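Local structure of glycoside Hydrolase (Bacteroides uniformis, 5T99) at residues 306-310 / 545-549; 294-298 / 486-490; 309-313 / 337-342; 258-262 / 301-305. The protein probably hydrolyses galactosidic linkages in agarose-derived sugars as a family 2 glycoside hydrolase, and binds d-galacto-isofagomine. One frame throughout, in Å; residues are numbered along the deposited sequence.

Interaction 1 (306-310 / 545-549); sequences KIRFN and PRFMG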
loop_
_atom_site.group_PDB
_atom_site.type_symbol
_atom_site.label_atom_id
_atom_site.label_comp_id
_atom_site.label_asym_id
_atom_site.label_seq_id
_atom_site.Cartn_x
_atom_site.Cartn_y
_atom_site.Cartn_z
ATOM N N LYS A 306 14.064 20.085 -6.248
ATOM C CA LYS A 306 13.223 19.370 -7.209
ATOM C C LYS A 306 13.168 17.905 -6.834
ATOM O O LYS A 306 14.202 17.292 -6.623
ATOM C CB LYS A 306 13.787 19.468 -8.630
ATOM C CG LYS A 306 13.110 20.495 -9.527
ATOM C CD LYS A 306 11.890 19.915 -10.264
ATOM C CE LYS A 306 11.377 20.873 -11.335
ATOM N NZ LYS A 306 12.327 21.065 -12.471
ATOM N N ILE A 307 11.958 17.370 -6.740
ATOM C CA ILE A 307 11.716 15.943 -6.580
ATOM C C ILE A 307 11.000 15.475 -7.851
ATOM O O ILE A 307 10.234 16.233 -8.442
ATOM C CB ILE A 307 10.892 15.639 -5.292
ATOM C CG1 ILE A 307 10.793 14.136 -5.036
ATOM C CG2 ILE A 307 9.480 16.224 -5.340
ATOM C CD1 ILE A 307 10.101 13.791 -3.728
ATOM N N ARG A 308 11.279 14.246 -8.278
ATOM C CA ARG A 308 10.543 13.608 -9.369
ATOM C C ARG A 308 9.931 12.311 -8.878
ATOM O O ARG A 308 10.553 11.583 -8.113
ATOM C CB ARG A 308 11.456 13.341 -10.563
ATOM C CG ARG A 308 12.189 14.592 -11.016
ATOM C CD ARG A 308 12.825 14.471 -12.391
ATOM N NE ARG A 308 12.948 15.788 -13.033
ATOM C CZ ARG A 308 11.953 16.466 -13.630
ATOM N NH1 ARG A 308 10.706 15.976 -13.679
ATOM N NH2 ARG A 308 12.209 17.657 -14.184
ATOM N N PHE A 309 8.721 12.016 -9.337
ATOM C CA PHE A 309 8.012 10.817 -8.917
ATOM C C PHE A 309 8.333 9.623 -9.818
ATOM O O PHE A 309 7.849 9.520 -10.946
ATOM C CB PHE A 309 6.495 11.057 -8.869
ATOM C CG PHE A 309 6.093 12.293 -8.118
ATOM C CD1 PHE A 309 6.610 12.562 -6.857
ATOM C CD2 PHE A 309 5.177 13.177 -8.663
ATOM C CE1 PHE A 309 6.234 13.708 -6.164
ATOM C CE2 PHE A 309 4.789 14.316 -7.977
ATOM C CZ PHE A 309 5.318 14.587 -6.724
ATOM N N ASN A 310 9.184 8.743 -9.305
ATOM C CA ASN A 310 9.290 7.360 -9.763
ATOM C C ASN A 310 8.270 6.576 -8.966
ATOM O O ASN A 310 8.608 5.931 -7.973
ATOM C CB ASN A 310 10.677 6.799 -9.472
ATOM C CG ASN A 310 11.761 7.518 -10.219
ATOM O OD1 ASN A 310 11.515 8.149 -11.243
ATOM N ND2 ASN A 310 12.977 7.433 -9.707
ATOM N N PRO A 545 9.975 17.877 -19.284
ATOM C CA PRO A 545 10.550 18.036 -17.931
ATOM C C PRO A 545 9.647 18.684 -16.864
ATOM O O PRO A 545 9.885 18.488 -15.676
ATOM C CB PRO A 545 11.792 18.916 -18.161
ATOM C CG PRO A 545 11.601 19.555 -19.489
ATOM C CD PRO A 545 10.750 18.625 -20.299
ATOM N N ARG A 546 8.640 19.452 -17.283
ATOM C CA ARG A 546 7.673 20.039 -16.351
ATOM C C ARG A 546 6.825 18.982 -15.650
ATOM O O ARG A 546 6.385 19.204 -14.525
ATOM C CB ARG A 546 6.772 21.077 -17.053
ATOM C CG ARG A 546 7.510 22.343 -17.522
ATOM C CD ARG A 546 6.584 23.417 -18.100
ATOM N NE ARG A 546 5.447 23.679 -17.206
ATOM C CZ ARG A 546 4.169 23.872 -17.563
ATOM N NH1 ARG A 546 3.769 23.878 -18.834
ATOM N NH2 ARG A 546 3.261 24.077 -16.614
ATOM N N PHE A 547 6.575 17.856 -16.318
ATOM C CA PHE A 547 5.836 16.760 -15.695
ATOM C C PHE A 547 6.627 16.243 -14.489
ATOM O O PHE A 547 7.818 15.965 -14.589
ATOM C CB PHE A 547 5.491 15.638 -16.694
ATOM C CG PHE A 547 4.177 15.849 -17.402
ATOM C CD1 PHE A 547 3.117 14.978 -17.211
ATOM C CD2 PHE A 547 3.991 16.956 -18.243
ATOM C CE1 PHE A 547 1.903 15.196 -17.835
ATOM C CE2 PHE A 547 2.767 17.177 -18.875
ATOM C CZ PHE A 547 1.727 16.292 -18.669
ATOM N N MET A 548 5.943 16.148 -13.347
ATOM C CA MET A 548 6.588 15.885 -12.061
ATOM C C MET A 548 7.013 14.438 -11.921
ATOM O O MET A 548 7.859 14.125 -11.065
ATOM C CB MET A 548 5.651 16.233 -10.906
ATOM C CG MET A 548 5.242 17.699 -10.857
ATOM S SD MET A 548 3.943 17.982 -9.653
ATOM C CE MET A 548 3.547 19.692 -10.000
ATOM N N GLY A 549 6.405 13.565 -12.729
ATOM C CA GLY A 549 6.746 12.142 -12.767
ATOM C C GLY A 549 5.568 11.275 -13.186
ATOM O O GLY A 549 4.605 11.762 -13.786
#

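Interaction 2 (294-298 / 486-490); sequences CFTKD and PDLPL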
loop_
_atom_site.group_PDB
_atom_site.type_symbol
_atom_site.label_atom_id
_atom_site.label_comp_id
_atom_site.label_asym_id
_atom_site.label_seq_id
_atom_site.Cartn_x
_atom_site.Cartn_y
_atom_site.Cartn_z
ATOM N N CYS A 294 6.490 22.122 -1.643
ATOM C CA CYS A 294 6.206 23.300 -2.437
ATOM C C CYS A 294 6.012 22.832 -3.875
ATOM O O CYS A 294 6.622 21.855 -4.291
ATOM C CB CYS A 294 7.390 24.273 -2.328
ATOM S SG CYS A 294 6.999 25.950 -2.824
ATOM N N PHE A 295 5.152 23.506 -4.627
ATOM C CA PHE A 295 4.985 23.191 -6.038
ATOM C C PHE A 295 4.760 24.479 -6.827
ATOM O O PHE A 295 4.208 25.459 -6.312
ATOM C CB PHE A 295 3.823 22.201 -6.239
ATOM C CG PHE A 295 2.480 22.811 -5.993
ATOM C CD1 PHE A 295 1.768 23.396 -7.032
ATOM C CD2 PHE A 295 1.955 22.864 -4.708
ATOM C CE1 PHE A 295 0.540 24.007 -6.793
ATOM C CE2 PHE A 295 0.724 23.466 -4.467
ATOM C CZ PHE A 295 0.018 24.034 -5.512
ATOM N N THR A 296 5.216 24.464 -8.071
ATOM C CA THR A 296 4.877 25.483 -9.058
ATOM C C THR A 296 4.336 24.769 -10.287
ATOM O O THR A 296 4.272 23.531 -10.330
ATOM C CB THR A 296 6.111 26.300 -9.453
ATOM O OG1 THR A 296 6.997 25.495 -10.250
ATOM C CG2 THR A 296 6.842 26.793 -8.190
ATOM N N LYS A 297 3.972 25.543 -11.299
ATOM C CA LYS A 297 3.611 24.961 -12.600
ATOM C C LYS A 297 4.754 24.107 -13.221
ATOM O O LYS A 297 4.491 23.256 -14.072
ATOM C CB LYS A 297 3.165 26.074 -13.564
ATOM C CG LYS A 297 4.282 27.005 -14.007
ATOM C CD LYS A 297 3.759 28.235 -14.726
ATOM C CE LYS A 297 4.902 29.002 -15.399
ATOM N NZ LYS A 297 5.626 28.191 -16.437
ATOM N N ASP A 298 6.003 24.344 -12.795
ATOM C CA ASP A 298 7.194 23.682 -13.362
ATOM C C ASP A 298 7.733 22.492 -12.596
ATOM O O ASP A 298 8.670 21.848 -13.062
ATOM C CB ASP A 298 8.307 24.707 -13.565
ATOM C CG ASP A 298 7.958 25.735 -14.633
ATOM O OD1 ASP A 298 7.182 25.421 -15.575
ATOM O OD2 ASP A 298 8.465 26.868 -14.523
ATOM N N PRO A 486 -0.988 26.279 -20.118
ATOM C CA PRO A 486 0.407 26.377 -19.678
ATOM C C PRO A 486 0.607 26.610 -18.199
ATOM O O PRO A 486 1.713 26.389 -17.710
ATOM C CB PRO A 486 0.948 27.568 -20.488
ATOM C CG PRO A 486 -0.242 28.403 -20.762
ATOM C CD PRO A 486 -1.365 27.427 -20.969
ATOM N N ASP A 487 -0.442 27.034 -17.495
ATOM C CA ASP A 487 -0.372 27.318 -16.050
ATOM C C ASP A 487 -0.742 26.151 -15.117
ATOM O O ASP A 487 -0.660 26.296 -13.891
ATOM C CB ASP A 487 -1.249 28.528 -15.749
ATOM C CG ASP A 487 -0.867 29.713 -16.599
ATOM O OD1 ASP A 487 0.247 30.239 -16.403
ATOM O OD2 ASP A 487 -1.653 30.087 -17.493
ATOM N N LEU A 488 -1.137 25.005 -15.671
ATOM C CA LEU A 488 -1.440 23.839 -14.836
ATOM C C LEU A 488 -0.156 23.081 -14.444
ATOM O O LEU A 488 0.639 22.741 -15.314
ATOM C CB LEU A 488 -2.365 22.873 -15.568
ATOM C CG LEU A 488 -3.737 23.401 -15.943
ATOM C CD1 LEU A 488 -4.448 22.343 -16.769
ATOM C CD2 LEU A 488 -4.529 23.772 -14.696
ATOM N N PRO A 489 0.040 22.813 -13.135
ATOM C CA PRO A 489 1.062 21.835 -12.750
ATOM C C PRO A 489 0.567 20.430 -13.094
ATOM O O PRO A 489 -0.632 20.145 -12.903
ATOM C CB PRO A 489 1.188 22.019 -11.230
ATOM C CG PRO A 489 0.469 23.290 -10.903
ATOM C CD PRO A 489 -0.589 23.437 -11.953
ATOM N N LEU A 490 1.473 19.575 -13.589
ATOM C CA LEU A 490 1.109 18.296 -14.207
ATOM C C LEU A 490 2.006 17.139 -13.785
ATOM O O LEU A 490 3.188 17.324 -13.479
ATOM C CB LEU A 490 1.137 18.416 -15.742
ATOM C CG LEU A 490 0.054 19.300 -16.360
ATOM C CD1 LEU A 490 0.490 19.846 -17.708
ATOM C CD2 LEU A 490 -1.257 18.554 -16.502
HETATM O O HOH W 1 4.206 20.608 -13.696
HETATM O O HOH W 2 4.078 27.143 -18.655
#

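Interaction 3 (309-313 / 337-342); sequences FNGVC and MKEMGV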
loop_
_atom_site.group_PDB
_atom_site.type_symbol
_atom_site.label_atom_id
_atom_site.label_comp_id
_atom_site.label_asym_id
_atom_site.label_seq_id
_atom_site.Cartn_x
_atom_site.Cartn_y
_atom_site.Cartn_z
ATOM N N PHE A 309 8.721 12.016 -9.337
ATOM C CA PHE A 309 8.012 10.817 -8.917
ATOM C C PHE A 309 8.333 9.623 -9.818
ATOM O O PHE A 309 7.849 9.520 -10.946
ATOM C CB PHE A 309 6.495 11.057 -8.869
ATOM C CG PHE A 309 6.093 12.293 -8.118
ATOM C CD1 PHE A 309 6.610 12.562 -6.857
ATOM C CD2 PHE A 309 5.177 13.177 -8.663
ATOM C CE1 PHE A 309 6.234 13.708 -6.164
ATOM C CE2 PHE A 309 4.789 14.316 -7.977
ATOM C CZ PHE A 309 5.318 14.587 -6.724
ATOM N N ASN A 310 9.184 8.743 -9.305
ATOM C CA ASN A 310 9.290 7.360 -9.763
ATOM C C ASN A 310 8.270 6.576 -8.966
ATOM O O ASN A 310 8.608 5.931 -7.973
ATOM C CB ASN A 310 10.677 6.799 -9.472
ATOM C CG ASN A 310 11.761 7.518 -10.219
ATOM O OD1 ASN A 310 11.515 8.149 -11.243
ATOM N ND2 ASN A 310 12.977 7.433 -9.707
ATOM N N GLY A 311 7.015 6.625 -9.417
ATOM C CA GLY A 311 5.877 6.213 -8.597
ATOM C C GLY A 311 5.207 4.935 -9.027
ATOM O O GLY A 311 5.367 4.490 -10.157
ATOM N N VAL A 312 4.434 4.363 -8.112
ATOM C CA VAL A 312 3.610 3.201 -8.397
ATOM C C VAL A 312 2.238 3.361 -7.744
ATOM O O VAL A 312 2.113 3.971 -6.669
ATOM C CB VAL A 312 4.270 1.874 -7.941
ATOM C CG1 VAL A 312 5.661 1.746 -8.534
ATOM C CG2 VAL A 312 4.340 1.767 -6.430
ATOM N N CYS A 313 1.219 2.839 -8.424
ATOM C CA CYS A 313 -0.080 2.642 -7.821
ATOM C C CYS A 313 -0.050 1.282 -7.184
ATOM O O CYS A 313 0.555 0.356 -7.736
ATOM C CB CYS A 313 -1.191 2.692 -8.869
ATOM S SG CYS A 313 -1.288 4.275 -9.710
ATOM N N MET A 337 9.447 -2.456 -3.728
ATOM C CA MET A 337 9.294 -1.241 -4.539
ATOM C C MET A 337 10.515 -0.295 -4.426
ATOM O O MET A 337 11.002 0.196 -5.454
ATOM C CB MET A 337 7.973 -0.532 -4.221
ATOM C CG MET A 337 6.736 -1.316 -4.636
ATOM S SD MET A 337 6.537 -1.462 -6.432
ATOM C CE MET A 337 7.306 -3.049 -6.753
ATOM N N LYS A 338 11.055 -0.089 -3.224
ATOM C CA LYS A 338 12.268 0.753 -3.086
ATOM C C LYS A 338 13.496 0.178 -3.826
ATOM O O LYS A 338 14.318 0.945 -4.335
ATOM C CB LYS A 338 12.599 1.064 -1.619
ATOM C CG LYS A 338 11.755 2.198 -1.056
ATOM C CD LYS A 338 11.745 2.255 0.470
ATOM C CE LYS A 338 13.089 2.664 1.079
ATOM N NZ LYS A 338 13.558 3.976 0.590
ATOM N N GLU A 339 13.588 -1.152 -3.919
ATOM C CA GLU A 339 14.644 -1.810 -4.708
ATOM C C GLU A 339 14.516 -1.541 -6.207
ATOM O O GLU A 339 15.520 -1.463 -6.916
ATOM C CB GLU A 339 14.689 -3.322 -4.421
ATOM C CG GLU A 339 15.368 -3.648 -3.093
ATOM C CD GLU A 339 15.140 -5.074 -2.617
ATOM O OE1 GLU A 339 14.885 -5.985 -3.448
ATOM O OE2 GLU A 339 15.223 -5.283 -1.383
ATOM N N MET A 340 13.281 -1.381 -6.674
ATOM C CA MET A 340 13.005 -0.975 -8.066
ATOM C C MET A 340 13.340 0.502 -8.370
ATOM O O MET A 340 13.357 0.883 -9.533
ATOM C CB MET A 340 11.523 -1.243 -8.409
ATOM C CG MET A 340 11.245 -1.469 -9.886
ATOM S SD MET A 340 9.612 -2.157 -10.216
ATOM C CE MET A 340 8.660 -0.636 -10.191
ATOM N N GLY A 341 13.584 1.330 -7.343
ATOM C CA GLY A 341 13.818 2.770 -7.520
ATOM C C GLY A 341 12.581 3.623 -7.261
ATOM O O GLY A 341 12.562 4.818 -7.590
ATOM N N VAL A 342 11.554 3.020 -6.651
ATOM C CA VAL A 342 10.311 3.720 -6.333
ATOM C C VAL A 342 10.541 4.670 -5.159
ATOM O O VAL A 342 11.044 4.251 -4.103
ATOM C CB VAL A 342 9.185 2.732 -5.973
ATOM C CG1 VAL A 342 7.920 3.451 -5.508
ATOM C CG2 VAL A 342 8.863 1.843 -7.169
#

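Interaction 4 (258-262 / 301-305); sequences NIWGQ and FLNGE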
loop_
_atom_site.group_PDB
_atom_site.type_symbol
_atom_site.label_atom_id
_atom_site.label_comp_id
_atom_site.label_asym_id
_atom_site.label_seq_id
_atom_site.Cartn_x
_atom_site.Cartn_y
_atom_site.Cartn_z
ATOM N N ASN A 258 16.355 17.338 12.672
ATOM C CA ASN A 258 16.545 16.178 11.812
ATOM C C ASN A 258 15.443 16.237 10.757
ATOM O O ASN A 258 14.263 16.042 11.065
ATOM C CB ASN A 258 16.457 14.880 12.607
ATOM C CG ASN A 258 17.514 14.774 13.695
ATOM O OD1 ASN A 258 17.198 14.545 14.866
ATOM N ND2 ASN A 258 18.764 14.933 13.320
ATOM N N ILE A 259 15.840 16.549 9.526
ATOM C CA ILE A 259 14.902 16.784 8.428
ATOM C C ILE A 259 14.432 15.434 7.898
ATOM O O ILE A 259 15.261 14.571 7.597
ATOM C CB ILE A 259 15.573 17.566 7.268
ATOM C CG1 ILE A 259 16.115 18.930 7.733
ATOM C CG2 ILE A 259 14.624 17.737 6.088
ATOM C CD1 ILE A 259 15.070 19.932 8.142
ATOM N N TRP A 260 13.115 15.251 7.797
ATOM C CA TRP A 260 12.541 14.074 7.131
ATOM C C TRP A 260 12.795 14.237 5.641
ATOM O O TRP A 260 12.431 15.269 5.044
ATOM C CB TRP A 260 11.040 13.932 7.411
ATOM C CG TRP A 260 10.367 12.700 6.806
ATOM C CD1 TRP A 260 10.096 11.517 7.444
ATOM C CD2 TRP A 260 9.850 12.557 5.471
ATOM N NE1 TRP A 260 9.459 10.652 6.591
ATOM C CE2 TRP A 260 9.305 11.254 5.373
ATOM C CE3 TRP A 260 9.808 13.395 4.349
ATOM C CZ2 TRP A 260 8.721 10.764 4.196
ATOM C CZ3 TRP A 260 9.229 12.914 3.173
ATOM C CH2 TRP A 260 8.690 11.601 3.109
ATOM N N GLY A 261 13.459 13.240 5.063
ATOM C CA GLY A 261 13.748 13.196 3.626
ATOM C C GLY A 261 13.772 11.757 3.146
ATOM O O GLY A 261 13.685 10.840 3.948
ATOM N N GLN A 262 13.904 11.568 1.834
ATOM C CA GLN A 262 13.783 10.230 1.223
ATOM C C GLN A 262 14.936 9.305 1.595
ATOM O O GLN A 262 14.709 8.128 1.838
ATOM C CB GLN A 262 13.601 10.316 -0.305
ATOM C CG GLN A 262 12.418 11.194 -0.682
ATOM C CD GLN A 262 11.680 10.742 -1.934
ATOM O OE1 GLN A 262 12.126 10.985 -3.054
ATOM N NE2 GLN A 262 10.526 10.113 -1.745
ATOM N N PHE A 301 8.620 20.234 -5.173
ATOM C CA PHE A 301 9.821 20.476 -4.394
ATOM C C PHE A 301 9.692 19.894 -2.990
ATOM O O PHE A 301 8.682 20.098 -2.324
ATOM C CB PHE A 301 10.121 21.979 -4.328
ATOM C CG PHE A 301 10.427 22.588 -5.665
ATOM C CD1 PHE A 301 11.742 22.757 -6.085
ATOM C CD2 PHE A 301 9.392 22.983 -6.517
ATOM C CE1 PHE A 301 12.028 23.309 -7.338
ATOM C CE2 PHE A 301 9.663 23.520 -7.774
ATOM C CZ PHE A 301 10.989 23.687 -8.185
ATOM N N LEU A 302 10.736 19.176 -2.568
ATOM C CA LEU A 302 10.854 18.619 -1.225
ATOM C C LEU A 302 12.114 19.192 -0.572
ATOM O O LEU A 302 13.222 19.027 -1.098
ATOM C CB LEU A 302 10.937 17.084 -1.290
ATOM C CG LEU A 302 11.155 16.352 0.037
ATOM C CD1 LEU A 302 10.000 16.610 0.991
ATOM C CD2 LEU A 302 11.341 14.861 -0.184
ATOM N N ASN A 303 11.947 19.867 0.563
ATOM C CA ASN A 303 13.079 20.464 1.293
ATOM C C ASN A 303 13.955 21.375 0.395
ATOM O O ASN A 303 15.189 21.363 0.456
ATOM C CB ASN A 303 13.885 19.351 1.999
ATOM C CG ASN A 303 13.082 18.662 3.090
ATOM O OD1 ASN A 303 12.271 19.306 3.763
ATOM N ND2 ASN A 303 13.295 17.351 3.274
ATOM N N GLY A 304 13.278 22.151 -0.444
ATOM C CA GLY A 304 13.915 23.086 -1.351
ATOM C C GLY A 304 14.525 22.532 -2.625
ATOM O O GLY A 304 15.108 23.298 -3.372
ATOM N N GLU A 305 14.406 21.225 -2.882
ATOM C CA GLU A 305 15.005 20.589 -4.067
ATOM C C GLU A 305 13.893 19.994 -4.930
ATOM O O GLU A 305 12.893 19.493 -4.402
ATOM C CB GLU A 305 15.981 19.476 -3.667
ATOM C CG GLU A 305 17.130 19.900 -2.738
ATOM C CD GLU A 305 18.207 20.732 -3.435
ATOM O OE1 GLU A 305 18.648 21.749 -2.847
ATOM O OE2 GLU A 305 18.621 20.374 -4.568
#

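Interaction 1 (306-310 / 545-549)
Phe309 and Gly549 face each other as a parallel bridge pair, their CA atoms 4.3 Å apart. The backbone bond beside it runs from Phe309 N to Met548 O, 2.9 Å long. Met548 O also takes a CA-H...O contact from Arg308 CA at 3.2 Å, and Gly549 CA returns one to Phe309 O. A side chain on Gly549 would run into that Phe309 oxygen, and its backbone angles also suit only glycine.

Arg308 reaches across to the loop with an extended chain from CG to NE, and its guanidinium meets two carbonyls at its edge. Arg308 NH2 bonds Pro545 O at 2.9 Å and 159°, in the carbonyl plane on a lone pair; Arg308 NH1 adds weak bonds to Phe547 O at 3.0 Å and to Pro545 O. With one good and two weak bonds at its edge, the guanidinium is held against turning.

Phe309 and Met548 lie alongside each other, pointing the same way. Phe309 CE2 comes 3.6 Å from Met548 CB, and Met548 SD sits 5.4 Å from the centroid of the Phe309 ring in an oblique Met-aromatic contact. An alanine in place of Phe309 would take away the ring and is likely to leave a gap beside Met548 CB and SD, with a weaker hold on the thioether.

The contact joins strand 305-313 to the start of strand 549-552, the seam between the first and last parallel strands of the TIM barrel. Inside the barrel, Phe309 also meets Phe551 and Ile410 and Met411 of strand 409-416, while Met548 packs on Phe300 of strand 299-302.

Interaction 2 (294-298 / 486-490)
Pro489 lies against Thr296 and Lys297 in a water-bridged surface contact at the N-terminal end of the TIM-barrel strands. Here the β-hairpin made by strands 293-296 and 299-302 meets the loop that leads into barrel strand 490-495. The backbones come nearest at Lys297 and Pro489, with CA atoms 4.0 Å apart.

The proline ring does most of the touching. Pro489 CB is 3.6 Å from Thr296 O, and Pro489 CG approaches the edge of the Phe295 ring, 4.1 Å from Phe295 CD1. Phe295 turns its ring to this place with CG between the backbone N and the carbonyl carbon (chi1 71°), and Ile468 of the neighbouring barrel strand 468-472 packs against both Phe295 and Pro489.

At the hairpin end, Thr296 OG1 accepts from Asp298 N at 3.0 Å, forming an ST turn. Lys297 sets its CB by Asp487 O and its CD by Pro486 O, then bends at its last torsion and places NZ in a salt bridge with Asp298 OD1 whose hydrogen bond is weak; that carboxylate also pairs with Arg546.

Water supplies the polar link between the segments. One molecule joins Lys297 O to Leu490 N; a second takes a bond from Lys297 NZ at 2.9 Å and donates to Pro486 O at 2.7 Å.

Interaction 3 (309-313 / 337-342)
Asn310 brings the flat group of this contact, its carboxamide, to Gly341: Asn310 ND2 reaches Gly341 O at 3.4 Å in a weak bond (146°). The same Gly341 O also rests 3.3 Å from Asn310 CB. With CG anti to the carbonyl carbon (chi1 -64°), the amide is carried to where ND2 can meet the Gly341 carbonyl, and Trp607 of helix 598-607 packs against this side chain as well.

The strand backbone meets the chain after the helix in a CA-H...O contact, Val342 CA to Asn310 O at 3.2 Å.

Two residues further along the strand, Val312 supplies the apolar part. Val312 CG1 presses on Val342 CG2 at 3.5 Å, the two side chains crossing at about a right angle. Met337, folded back along its chain, lays its SD across both Val312 methyls, Met337 SD being 3.9 Å from Val312 CG2, while Met340 CE comes less closely to Val312 CG1.

Gly341 takes positive phi and ends the helix in a Schellman motif: Val342 N bonds Met337 O and Gly341 N bonds Lys338 O. The whole belongs to the first beta-alpha-beta unit of the TIM barrel, in which helix 327-339 packs on strand 305-313 before the chain enters strand 344-346.

Interaction 4 (258-262 / 301-305)
Asn303 and Leu302 at a β-hairpin turn meet the loop 258-262, joining the TIM-barrel part of the chain to the preceding family 2 domain, an immunoglobulin-like β-sandwich in this family. The turn, Leu302 to Glu305, is type I', closed by Glu305 N to Leu302 O at 3.1 Å and Leu302 N to Glu305 O at 2.8 Å.

One hydrogen bond spans the contact, from Asn303 ND2 to Trp260 O at 2.9 Å and 152°. The other end of the amide, OD1, accepts from Lys292 N, so the carboxamide is gripped at both ends. A leucine in place of Asn303 would remove both polar ends, and Trp260 O and Lys292 N would probably be left without these mates.

Van der Waals contacts flank this bond. Ile259 and Asn303 run antiparallel alongside one another, Ile259 CG2 lying 3.5 Å from Asn303 CG. Leu302, with CG anti to the backbone N (chi1 176°), makes the apolar ones: Leu302 CD1 comes to the edge of the Trp260 indole, 4.4 Å from Trp260 CZ3, and Leu302 CD2 to Gln262 CG at 3.9 Å.

The polar ends of the loop residues turn to the barrel instead: Trp260 NE1 bonds Asp361 O, and Gln262 NE2 bonds Asn343 O and Gly364 O. At the central bond, Trp260 O lies almost exactly in the amide plane of Asn303, while ND2 stands 27° off the carbonyl plane of Trp260.

Interactions 1 and 3 share Phe309 and Asn310 on strand 305-313, their centres 13 Å apart: one ties the strand to 545-549, the other to the end of helix 327-339. Interaction 2, with its centre 11 Å from that of interaction 1, is tied to it by Arg546, whose NH2 lies 2.9 Å from Lys297 O, a probable hydrogen bond. Interaction 4 joins the set through the hairpin, where Cys294 O and Phe301 N, 2.7 Å apart, probably bond. Interaction 3 lies nearest the chain's centre, and its Val312 side chain is about 13 Å from bound d-galacto-isofagomine. Strands 490-495 and 549-552, which these contacts adjoin, carry or lead to the pocket residues Glu494 and Trp553.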